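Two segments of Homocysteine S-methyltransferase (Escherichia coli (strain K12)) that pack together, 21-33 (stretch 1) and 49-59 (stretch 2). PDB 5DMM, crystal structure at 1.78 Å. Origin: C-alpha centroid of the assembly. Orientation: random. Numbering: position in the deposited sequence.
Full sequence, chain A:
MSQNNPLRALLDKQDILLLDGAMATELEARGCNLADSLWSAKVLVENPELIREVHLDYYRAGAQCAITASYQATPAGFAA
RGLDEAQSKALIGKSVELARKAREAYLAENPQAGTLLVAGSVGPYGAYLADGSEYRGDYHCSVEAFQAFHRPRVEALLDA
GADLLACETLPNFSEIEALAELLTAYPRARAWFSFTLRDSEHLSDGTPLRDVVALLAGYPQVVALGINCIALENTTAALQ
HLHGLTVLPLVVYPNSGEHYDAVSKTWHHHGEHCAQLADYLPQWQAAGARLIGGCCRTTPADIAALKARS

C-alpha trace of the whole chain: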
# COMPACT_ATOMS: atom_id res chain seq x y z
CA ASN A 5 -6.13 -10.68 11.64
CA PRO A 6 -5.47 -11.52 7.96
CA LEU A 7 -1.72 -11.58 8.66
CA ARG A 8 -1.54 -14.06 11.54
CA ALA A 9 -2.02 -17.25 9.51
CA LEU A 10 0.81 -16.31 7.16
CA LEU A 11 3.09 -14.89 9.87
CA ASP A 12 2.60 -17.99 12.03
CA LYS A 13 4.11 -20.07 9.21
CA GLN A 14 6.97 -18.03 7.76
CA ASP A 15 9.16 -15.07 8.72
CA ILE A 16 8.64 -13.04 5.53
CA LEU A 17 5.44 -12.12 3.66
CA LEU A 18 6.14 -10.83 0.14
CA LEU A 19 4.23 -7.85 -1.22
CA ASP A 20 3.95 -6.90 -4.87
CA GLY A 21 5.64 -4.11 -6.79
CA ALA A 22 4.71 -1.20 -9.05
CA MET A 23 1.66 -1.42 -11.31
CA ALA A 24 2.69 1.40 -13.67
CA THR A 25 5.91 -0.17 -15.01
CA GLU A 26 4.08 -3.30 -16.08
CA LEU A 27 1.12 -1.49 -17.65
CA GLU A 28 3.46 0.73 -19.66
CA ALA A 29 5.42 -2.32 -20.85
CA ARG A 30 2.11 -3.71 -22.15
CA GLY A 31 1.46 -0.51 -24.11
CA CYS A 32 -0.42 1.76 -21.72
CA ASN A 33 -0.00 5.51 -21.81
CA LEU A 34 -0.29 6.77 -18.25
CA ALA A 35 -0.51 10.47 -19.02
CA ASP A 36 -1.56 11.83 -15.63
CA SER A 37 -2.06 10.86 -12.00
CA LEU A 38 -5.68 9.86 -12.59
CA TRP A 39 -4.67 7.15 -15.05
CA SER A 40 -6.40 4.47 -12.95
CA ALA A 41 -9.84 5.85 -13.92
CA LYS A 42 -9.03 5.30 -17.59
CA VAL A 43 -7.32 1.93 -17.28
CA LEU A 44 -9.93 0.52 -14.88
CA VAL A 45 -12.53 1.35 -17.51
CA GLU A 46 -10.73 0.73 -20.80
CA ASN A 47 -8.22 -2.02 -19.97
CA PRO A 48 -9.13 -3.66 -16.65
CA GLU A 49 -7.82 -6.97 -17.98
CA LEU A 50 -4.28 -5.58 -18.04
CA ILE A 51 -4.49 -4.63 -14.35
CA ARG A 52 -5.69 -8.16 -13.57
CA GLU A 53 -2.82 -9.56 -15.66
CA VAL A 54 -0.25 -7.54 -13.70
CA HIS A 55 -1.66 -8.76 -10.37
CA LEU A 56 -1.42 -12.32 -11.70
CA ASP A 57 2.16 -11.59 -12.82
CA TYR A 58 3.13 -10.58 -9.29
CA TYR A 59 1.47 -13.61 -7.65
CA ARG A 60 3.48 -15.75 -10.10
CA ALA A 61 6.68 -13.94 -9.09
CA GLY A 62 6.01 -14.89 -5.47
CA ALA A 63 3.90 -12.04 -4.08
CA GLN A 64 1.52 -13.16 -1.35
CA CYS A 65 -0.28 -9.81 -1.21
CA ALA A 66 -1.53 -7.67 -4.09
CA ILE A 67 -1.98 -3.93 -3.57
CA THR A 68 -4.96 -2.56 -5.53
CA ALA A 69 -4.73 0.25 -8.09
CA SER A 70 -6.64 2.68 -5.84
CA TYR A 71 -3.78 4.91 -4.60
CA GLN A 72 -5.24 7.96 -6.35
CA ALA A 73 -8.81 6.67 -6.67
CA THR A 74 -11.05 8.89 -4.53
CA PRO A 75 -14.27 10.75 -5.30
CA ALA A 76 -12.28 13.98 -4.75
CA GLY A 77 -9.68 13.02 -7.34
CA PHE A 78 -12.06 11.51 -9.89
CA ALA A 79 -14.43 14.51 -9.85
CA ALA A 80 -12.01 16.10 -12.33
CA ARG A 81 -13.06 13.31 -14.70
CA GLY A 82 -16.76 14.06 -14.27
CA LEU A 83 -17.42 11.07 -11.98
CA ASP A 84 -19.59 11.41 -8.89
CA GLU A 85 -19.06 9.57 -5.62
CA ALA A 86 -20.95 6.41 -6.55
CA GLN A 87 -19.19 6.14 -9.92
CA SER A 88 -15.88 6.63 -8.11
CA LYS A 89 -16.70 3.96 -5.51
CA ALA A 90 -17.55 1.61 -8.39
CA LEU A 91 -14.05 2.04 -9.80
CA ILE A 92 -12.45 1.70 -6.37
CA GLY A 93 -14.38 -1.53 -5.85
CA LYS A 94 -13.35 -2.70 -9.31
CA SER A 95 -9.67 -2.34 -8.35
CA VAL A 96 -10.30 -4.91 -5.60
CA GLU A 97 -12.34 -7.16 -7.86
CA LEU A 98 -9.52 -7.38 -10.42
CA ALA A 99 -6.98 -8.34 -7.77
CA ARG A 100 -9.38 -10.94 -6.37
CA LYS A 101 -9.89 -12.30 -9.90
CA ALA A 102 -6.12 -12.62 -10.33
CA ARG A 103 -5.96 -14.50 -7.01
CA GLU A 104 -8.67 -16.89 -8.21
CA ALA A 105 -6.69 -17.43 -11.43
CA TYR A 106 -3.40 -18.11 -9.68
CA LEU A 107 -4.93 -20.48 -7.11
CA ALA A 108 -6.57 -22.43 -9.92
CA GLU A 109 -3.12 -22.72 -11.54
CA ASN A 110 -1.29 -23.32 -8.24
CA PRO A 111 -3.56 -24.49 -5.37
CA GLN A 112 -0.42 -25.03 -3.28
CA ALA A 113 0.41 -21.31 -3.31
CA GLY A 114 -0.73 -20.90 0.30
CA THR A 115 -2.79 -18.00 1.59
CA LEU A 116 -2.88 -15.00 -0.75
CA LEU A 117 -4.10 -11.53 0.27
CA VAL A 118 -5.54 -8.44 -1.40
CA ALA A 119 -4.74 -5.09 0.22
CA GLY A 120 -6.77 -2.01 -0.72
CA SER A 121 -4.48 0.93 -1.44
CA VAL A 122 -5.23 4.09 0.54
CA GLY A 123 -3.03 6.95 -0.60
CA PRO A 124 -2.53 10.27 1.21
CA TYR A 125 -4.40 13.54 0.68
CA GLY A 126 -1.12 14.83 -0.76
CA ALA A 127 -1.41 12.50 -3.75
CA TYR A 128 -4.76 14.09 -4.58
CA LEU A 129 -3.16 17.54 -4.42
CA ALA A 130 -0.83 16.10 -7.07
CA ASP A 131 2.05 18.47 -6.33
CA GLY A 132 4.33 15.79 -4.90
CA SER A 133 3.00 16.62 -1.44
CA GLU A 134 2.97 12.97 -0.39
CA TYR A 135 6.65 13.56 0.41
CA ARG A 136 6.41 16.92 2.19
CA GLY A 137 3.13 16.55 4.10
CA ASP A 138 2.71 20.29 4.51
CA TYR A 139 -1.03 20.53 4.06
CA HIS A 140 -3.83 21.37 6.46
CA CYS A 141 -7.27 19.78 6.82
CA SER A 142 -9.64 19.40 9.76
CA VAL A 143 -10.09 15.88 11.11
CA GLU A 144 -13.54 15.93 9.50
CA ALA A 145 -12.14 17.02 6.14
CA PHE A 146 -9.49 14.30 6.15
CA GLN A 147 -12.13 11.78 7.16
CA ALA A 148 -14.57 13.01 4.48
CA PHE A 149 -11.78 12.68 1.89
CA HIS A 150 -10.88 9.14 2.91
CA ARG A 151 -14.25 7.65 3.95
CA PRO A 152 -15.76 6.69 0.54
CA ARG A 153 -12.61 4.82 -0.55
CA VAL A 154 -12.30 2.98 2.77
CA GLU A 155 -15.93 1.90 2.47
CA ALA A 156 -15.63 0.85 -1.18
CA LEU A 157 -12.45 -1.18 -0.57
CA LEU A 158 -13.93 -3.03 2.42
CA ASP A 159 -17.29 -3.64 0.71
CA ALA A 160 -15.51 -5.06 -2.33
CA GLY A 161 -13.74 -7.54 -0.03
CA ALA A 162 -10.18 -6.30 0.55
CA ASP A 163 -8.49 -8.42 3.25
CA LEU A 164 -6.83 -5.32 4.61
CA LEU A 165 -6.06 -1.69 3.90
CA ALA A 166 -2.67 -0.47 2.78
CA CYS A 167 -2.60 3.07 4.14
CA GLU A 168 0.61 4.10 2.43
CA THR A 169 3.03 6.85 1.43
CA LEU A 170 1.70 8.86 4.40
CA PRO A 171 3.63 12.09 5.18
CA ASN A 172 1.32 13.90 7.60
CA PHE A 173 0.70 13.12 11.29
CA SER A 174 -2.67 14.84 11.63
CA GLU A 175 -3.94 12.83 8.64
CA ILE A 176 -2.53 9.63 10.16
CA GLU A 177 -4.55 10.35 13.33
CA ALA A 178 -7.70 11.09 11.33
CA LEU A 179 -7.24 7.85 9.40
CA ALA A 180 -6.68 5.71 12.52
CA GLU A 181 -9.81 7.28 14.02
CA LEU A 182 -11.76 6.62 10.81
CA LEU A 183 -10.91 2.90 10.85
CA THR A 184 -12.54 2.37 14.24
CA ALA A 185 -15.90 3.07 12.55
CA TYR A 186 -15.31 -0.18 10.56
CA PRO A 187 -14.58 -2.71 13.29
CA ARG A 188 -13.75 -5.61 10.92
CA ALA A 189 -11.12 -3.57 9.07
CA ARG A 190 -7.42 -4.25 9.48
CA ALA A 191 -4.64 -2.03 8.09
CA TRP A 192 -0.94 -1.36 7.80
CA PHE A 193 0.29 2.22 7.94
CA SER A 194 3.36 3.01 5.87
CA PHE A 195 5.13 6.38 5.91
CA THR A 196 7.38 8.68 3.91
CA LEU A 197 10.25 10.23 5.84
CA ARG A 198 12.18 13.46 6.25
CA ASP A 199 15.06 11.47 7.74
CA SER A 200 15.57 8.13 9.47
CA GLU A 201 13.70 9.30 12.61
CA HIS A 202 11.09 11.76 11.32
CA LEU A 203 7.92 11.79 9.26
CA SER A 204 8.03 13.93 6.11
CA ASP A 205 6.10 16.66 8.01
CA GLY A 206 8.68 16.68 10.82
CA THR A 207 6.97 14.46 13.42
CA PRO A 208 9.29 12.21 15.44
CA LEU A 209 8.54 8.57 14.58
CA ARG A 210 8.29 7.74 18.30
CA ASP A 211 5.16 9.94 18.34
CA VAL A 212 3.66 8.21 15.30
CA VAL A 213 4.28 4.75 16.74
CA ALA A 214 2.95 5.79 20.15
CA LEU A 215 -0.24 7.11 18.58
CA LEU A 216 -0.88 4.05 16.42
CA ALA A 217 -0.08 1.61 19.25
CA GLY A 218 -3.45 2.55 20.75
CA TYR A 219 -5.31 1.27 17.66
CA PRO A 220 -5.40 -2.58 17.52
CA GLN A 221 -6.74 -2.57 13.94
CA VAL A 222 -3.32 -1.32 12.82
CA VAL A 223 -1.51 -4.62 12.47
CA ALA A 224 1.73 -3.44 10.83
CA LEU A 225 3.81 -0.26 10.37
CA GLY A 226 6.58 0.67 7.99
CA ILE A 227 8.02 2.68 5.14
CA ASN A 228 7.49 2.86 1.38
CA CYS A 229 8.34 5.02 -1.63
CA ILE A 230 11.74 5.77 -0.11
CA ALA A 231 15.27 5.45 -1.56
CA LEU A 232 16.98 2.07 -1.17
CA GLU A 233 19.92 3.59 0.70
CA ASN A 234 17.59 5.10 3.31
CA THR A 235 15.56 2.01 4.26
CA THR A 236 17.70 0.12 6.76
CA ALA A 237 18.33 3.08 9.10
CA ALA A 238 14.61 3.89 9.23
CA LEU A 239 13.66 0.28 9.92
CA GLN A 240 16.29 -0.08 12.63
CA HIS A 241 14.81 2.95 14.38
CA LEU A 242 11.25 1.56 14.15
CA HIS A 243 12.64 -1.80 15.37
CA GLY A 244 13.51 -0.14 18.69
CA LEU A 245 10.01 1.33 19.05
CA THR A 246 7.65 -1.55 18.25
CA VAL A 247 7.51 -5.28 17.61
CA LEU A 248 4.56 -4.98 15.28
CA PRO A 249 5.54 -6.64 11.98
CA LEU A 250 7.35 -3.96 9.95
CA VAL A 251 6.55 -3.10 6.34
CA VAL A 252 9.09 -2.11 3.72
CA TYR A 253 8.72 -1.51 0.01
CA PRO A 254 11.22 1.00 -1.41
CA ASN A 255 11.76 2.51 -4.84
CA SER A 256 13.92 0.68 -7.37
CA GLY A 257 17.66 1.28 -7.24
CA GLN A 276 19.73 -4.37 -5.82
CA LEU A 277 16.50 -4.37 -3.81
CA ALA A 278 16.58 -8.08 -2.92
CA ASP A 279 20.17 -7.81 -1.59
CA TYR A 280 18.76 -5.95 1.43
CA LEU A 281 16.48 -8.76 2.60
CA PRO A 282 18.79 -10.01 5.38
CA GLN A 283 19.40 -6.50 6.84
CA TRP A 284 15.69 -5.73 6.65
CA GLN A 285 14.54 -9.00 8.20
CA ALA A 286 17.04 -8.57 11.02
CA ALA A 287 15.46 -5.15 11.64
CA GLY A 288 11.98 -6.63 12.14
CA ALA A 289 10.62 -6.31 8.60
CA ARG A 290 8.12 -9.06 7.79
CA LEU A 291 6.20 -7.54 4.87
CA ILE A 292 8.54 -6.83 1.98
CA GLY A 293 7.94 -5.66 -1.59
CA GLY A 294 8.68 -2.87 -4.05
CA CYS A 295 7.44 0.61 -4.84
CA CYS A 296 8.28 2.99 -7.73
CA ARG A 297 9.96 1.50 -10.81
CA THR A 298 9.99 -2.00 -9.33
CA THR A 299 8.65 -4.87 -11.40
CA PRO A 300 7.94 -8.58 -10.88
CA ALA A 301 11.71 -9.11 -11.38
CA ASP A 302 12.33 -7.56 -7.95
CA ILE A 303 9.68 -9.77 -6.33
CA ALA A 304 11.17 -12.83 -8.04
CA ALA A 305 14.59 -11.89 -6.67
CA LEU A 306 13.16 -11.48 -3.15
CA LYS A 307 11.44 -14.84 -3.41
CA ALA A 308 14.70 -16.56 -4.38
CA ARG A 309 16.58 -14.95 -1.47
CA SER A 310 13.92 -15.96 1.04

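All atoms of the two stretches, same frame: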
# COMPACT_ATOMS: atom_id res chain seq x y z
N GLY A 21 4.85 -5.26 -6.40
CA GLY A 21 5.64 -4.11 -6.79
C GLY A 21 4.79 -3.14 -7.59
O GLY A 21 3.56 -3.24 -7.58
N ALA A 22 5.44 -2.24 -8.32
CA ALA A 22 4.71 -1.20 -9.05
C ALA A 22 3.80 -1.75 -10.15
O ALA A 22 4.13 -2.71 -10.85
CB ALA A 22 5.70 -0.19 -9.63
N MET A 23 2.66 -1.09 -10.30
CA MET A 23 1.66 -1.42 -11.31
C MET A 23 2.03 -0.73 -12.62
O MET A 23 1.97 -1.33 -13.70
CB MET A 23 0.27 -1.00 -10.80
CG MET A 23 -0.89 -1.02 -11.79
SD MET A 23 -1.23 -2.66 -12.44
CE MET A 23 -1.83 -3.56 -11.00
N ALA A 24 2.46 0.53 -12.51
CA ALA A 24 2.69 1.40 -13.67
C ALA A 24 3.71 0.86 -14.67
O ALA A 24 3.48 0.90 -15.88
CB ALA A 24 3.11 2.78 -13.20
N THR A 25 4.85 0.38 -14.16
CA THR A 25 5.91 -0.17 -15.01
C THR A 25 5.38 -1.24 -15.94
O THR A 25 5.64 -1.24 -17.15
CB THR A 25 7.06 -0.78 -14.17
OG1 THR A 25 6.52 -1.68 -13.20
CG2 THR A 25 7.84 0.30 -13.46
N GLU A 26 4.60 -2.15 -15.37
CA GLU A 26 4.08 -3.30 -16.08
C GLU A 26 3.00 -2.90 -17.08
O GLU A 26 2.94 -3.46 -18.17
CB GLU A 26 3.53 -4.32 -15.09
CG GLU A 26 4.60 -5.28 -14.57
CD GLU A 26 4.68 -6.55 -15.41
OE1 GLU A 26 3.65 -6.93 -16.01
OE2 GLU A 26 5.76 -7.17 -15.46
N LEU A 27 2.16 -1.94 -16.72
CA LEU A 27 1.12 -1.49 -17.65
C LEU A 27 1.74 -0.79 -18.85
O LEU A 27 1.32 -1.01 -20.00
CB LEU A 27 0.14 -0.55 -16.94
CG LEU A 27 -0.76 -1.20 -15.90
CD1 LEU A 27 -1.66 -0.14 -15.24
CD2 LEU A 27 -1.62 -2.28 -16.55
N GLU A 28 2.73 0.05 -18.59
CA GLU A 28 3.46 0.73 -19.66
C GLU A 28 4.18 -0.24 -20.60
O GLU A 28 4.20 -0.04 -21.82
CB GLU A 28 4.46 1.71 -19.06
CG GLU A 28 3.81 2.89 -18.38
CD GLU A 28 4.82 3.97 -18.04
OE1 GLU A 28 5.99 3.61 -17.79
OE2 GLU A 28 4.44 5.16 -18.04
N ALA A 29 4.78 -1.29 -20.04
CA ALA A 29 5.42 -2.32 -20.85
C ALA A 29 4.41 -2.99 -21.79
O ALA A 29 4.77 -3.43 -22.88
CB ALA A 29 6.09 -3.36 -19.97
N ARG A 30 3.15 -3.06 -21.36
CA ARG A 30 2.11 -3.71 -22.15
C ARG A 30 1.41 -2.71 -23.08
O ARG A 30 0.44 -3.06 -23.75
CB ARG A 30 1.10 -4.39 -21.22
CG ARG A 30 1.74 -5.55 -20.41
CD ARG A 30 0.78 -6.24 -19.44
NE ARG A 30 1.49 -7.07 -18.46
CZ ARG A 30 1.63 -8.39 -18.53
NH1 ARG A 30 1.09 -9.07 -19.53
NH2 ARG A 30 2.31 -9.04 -17.59
N GLY A 31 1.93 -1.49 -23.15
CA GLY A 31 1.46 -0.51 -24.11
C GLY A 31 0.64 0.65 -23.59
O GLY A 31 0.22 1.52 -24.36
N CYS A 32 0.39 0.68 -22.29
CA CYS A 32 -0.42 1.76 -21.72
C CYS A 32 0.28 3.11 -21.67
O CYS A 32 1.46 3.20 -21.32
CB CYS A 32 -0.85 1.37 -20.31
SG CYS A 32 -2.15 0.15 -20.30
N ASN A 33 -0.46 4.15 -22.02
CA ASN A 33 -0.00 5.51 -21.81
C ASN A 33 -0.63 6.07 -20.54
O ASN A 33 -1.83 6.32 -20.50
CB ASN A 33 -0.33 6.41 -23.01
CG ASN A 33 -0.17 7.89 -22.69
OD1 ASN A 33 -1.15 8.63 -22.64
ND2 ASN A 33 1.07 8.32 -22.47
N GLU A 49 -8.46 -5.67 -17.86
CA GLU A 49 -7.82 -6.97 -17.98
C GLU A 49 -6.30 -6.87 -17.84
O GLU A 49 -5.65 -7.82 -17.42
CB GLU A 49 -8.20 -7.63 -19.30
CG GLU A 49 -7.55 -7.00 -20.52
CD GLU A 49 -8.19 -5.69 -20.97
OE1 GLU A 49 -9.34 -5.38 -20.54
OE2 GLU A 49 -7.53 -4.97 -21.75
N LEU A 50 -5.73 -5.72 -18.18
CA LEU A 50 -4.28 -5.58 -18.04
C LEU A 50 -3.90 -5.43 -16.57
O LEU A 50 -2.88 -5.94 -16.15
CB LEU A 50 -3.75 -4.39 -18.85
CG LEU A 50 -3.85 -4.54 -20.38
CD1 LEU A 50 -3.26 -3.32 -21.06
CD2 LEU A 50 -3.13 -5.81 -20.85
N ILE A 51 -4.73 -4.74 -15.79
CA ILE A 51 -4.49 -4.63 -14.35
C ILE A 51 -4.55 -6.01 -13.69
O ILE A 51 -3.70 -6.37 -12.85
CB ILE A 51 -5.51 -3.67 -13.70
CG1 ILE A 51 -5.20 -2.23 -14.12
CG2 ILE A 51 -5.48 -3.79 -12.17
CD1 ILE A 51 -6.23 -1.21 -13.60
N ARG A 52 -5.55 -6.80 -14.07
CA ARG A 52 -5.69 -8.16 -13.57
C ARG A 52 -4.47 -9.00 -13.95
O ARG A 52 -3.97 -9.79 -13.14
CB ARG A 52 -6.98 -8.79 -14.11
CG ARG A 52 -7.25 -10.22 -13.67
CD ARG A 52 -8.12 -10.92 -14.74
NE ARG A 52 -7.33 -11.14 -15.96
CZ ARG A 52 -7.77 -10.97 -17.21
NH1 ARG A 52 -9.01 -10.58 -17.45
NH2 ARG A 52 -6.95 -11.20 -18.22
N GLU A 53 -3.99 -8.83 -15.18
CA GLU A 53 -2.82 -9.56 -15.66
C GLU A 53 -1.57 -9.22 -14.83
O GLU A 53 -0.76 -10.09 -14.50
CB GLU A 53 -2.57 -9.28 -17.14
CG GLU A 53 -3.57 -10.00 -18.06
CD GLU A 53 -3.36 -9.70 -19.54
OE1 GLU A 53 -2.23 -9.33 -19.93
OE2 GLU A 53 -4.34 -9.83 -20.32
N VAL A 54 -1.41 -7.94 -14.49
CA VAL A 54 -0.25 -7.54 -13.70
C VAL A 54 -0.32 -8.12 -12.29
O VAL A 54 0.70 -8.57 -11.76
CB VAL A 54 -0.12 -6.01 -13.62
CG1 VAL A 54 1.00 -5.64 -12.64
CG2 VAL A 54 0.15 -5.43 -15.00
N HIS A 55 -1.51 -8.13 -11.69
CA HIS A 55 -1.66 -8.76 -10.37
C HIS A 55 -1.28 -10.25 -10.46
O HIS A 55 -0.58 -10.78 -9.59
CB HIS A 55 -3.08 -8.60 -9.84
CG HIS A 55 -3.43 -7.21 -9.40
ND1 HIS A 55 -2.66 -6.49 -8.52
CD2 HIS A 55 -4.50 -6.43 -9.70
CE1 HIS A 55 -3.23 -5.31 -8.30
NE2 HIS A 55 -4.35 -5.25 -9.00
N LEU A 56 -1.73 -10.91 -11.52
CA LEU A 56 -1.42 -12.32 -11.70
C LEU A 56 0.09 -12.52 -11.87
O LEU A 56 0.68 -13.45 -11.32
CB LEU A 56 -2.17 -12.88 -12.91
CG LEU A 56 -1.85 -14.33 -13.29
CD1 LEU A 56 -2.19 -15.29 -12.14
CD2 LEU A 56 -2.58 -14.73 -14.58
N ASP A 57 0.71 -11.62 -12.64
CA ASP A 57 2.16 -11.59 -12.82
C ASP A 57 2.92 -11.55 -11.49
O ASP A 57 3.92 -12.27 -11.28
CB ASP A 57 2.52 -10.36 -13.65
CG ASP A 57 3.78 -10.53 -14.45
OD1 ASP A 57 4.73 -11.20 -13.95
OD2 ASP A 57 3.83 -9.99 -15.57
N TYR A 58 2.46 -10.71 -10.58
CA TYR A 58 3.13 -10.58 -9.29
C TYR A 58 2.89 -11.82 -8.41
O TYR A 58 3.81 -12.25 -7.71
CB TYR A 58 2.68 -9.31 -8.56
CG TYR A 58 3.45 -8.08 -8.98
CD1 TYR A 58 4.81 -7.97 -8.70
CD2 TYR A 58 2.82 -7.02 -9.66
CE1 TYR A 58 5.53 -6.86 -9.07
CE2 TYR A 58 3.55 -5.90 -10.05
CZ TYR A 58 4.92 -5.84 -9.75
OH TYR A 58 5.69 -4.75 -10.09
N TYR A 59 1.69 -12.38 -8.42
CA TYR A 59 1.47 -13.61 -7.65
C TYR A 59 2.38 -14.73 -8.18
O TYR A 59 2.90 -15.52 -7.41
CB TYR A 59 0.01 -14.05 -7.70
CG TYR A 59 -0.99 -13.30 -6.82
CD1 TYR A 59 -0.75 -13.09 -5.46
CD2 TYR A 59 -2.19 -12.85 -7.35
CE1 TYR A 59 -1.69 -12.42 -4.66
CE2 TYR A 59 -3.14 -12.18 -6.56
CZ TYR A 59 -2.87 -11.97 -5.21
OH TYR A 59 -3.79 -11.32 -4.42
O HOH W 1 6.51 -10.25 -15.69

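A short helix ending at Ala-29 lies across a longer one that spans all of 49-59 and runs on in both directions. Their axes approach to 9.8 Å, and their N-to-C directions differ by 122°, so the chains run in broadly opposing senses but cross steeply. The register follows from this: Gly-21 lies near Tyr-58, Glu-26 near Val-54, and Leu-27 near Leu-50. Together the stretches bury 677 Å², and the three residues that cover the most surface are Arg-30, Tyr-58 and Met-23.

Arg-30 is the first residue after the short helix to leave helical backbone angles. Its long side chain, with chi1 m and both chi2 and chi3 t, reaches along the second helix to acids one turn apart. NH2 of Arg-30 lies 2.7 Å from OD2 of Asp-57, a close salt bridge made at the edge of the guanidinium. With Glu-53 the geometry differs: NH1 of Arg-30 is 3.4 Å from OE1 of Glu-53, but that oxygen sits well out of the guanidinium plane, so the attraction is one of charge alone, with no N-H directed at it. The same arginine also binds its own helix, its NH2 donating to OE1 of Glu-26 at 3.0 Å. This positive charge offsets an otherwise unfavourable meeting, for OE1 of Glu-26 stands only 3.1 Å from OD2 of Asp-57, two acceptors of like charge. Water 1 lies between the two carboxylates, 3.2 Å from OE2 of Glu-26 and 2.7 Å from OD1 of Asp-57, where it can donate to either, only weakly to the second.

Tyr-58 anchors the other end. Its hydroxyl donates a hydrogen bond to the backbone, OH of Tyr-58 to O of Ala-22 at 2.7 Å, in the loop that leads into the short helix. A tyrosine suits this place because its rigid ring carries a polar group out from the helix to a carbonyl oxygen, while the ring itself offers a flat apolar surface. N of Gly-21 lies over one face of that ring. The fit leaves little room beside the hydroxyl: a beta carbon built on Gly-21 would fall 2.8 Å from OH of Tyr-58, a clash that glycine avoids.

Met-23 fills the apolar space between these polar ends. Its CA-to-CB bond points sideways, but the flexible chain (t, p, p) brings its end closer to the second helix. There CE of Met-23 sits over the face of the His-55 ring, 3.7 Å from the centroid, in a CH-pi contact, and also lies 3.8 Å from CG2 of Ile-51. SD of Met-23 meets CB of Val-54 at 3.7 Å. Val-54 points toward the short helix where the backbones are nearest, its CA 6.5 Å from CA of Glu-26, and its CG2 packs 3.9 Å from CD2 of Leu-27. That same Leu-27 CD2 is 3.8 Å from CB of Leu-50, and the apolar strip ends where CD1 of Leu-50 touches SG of Cys-32 at 3.7 Å.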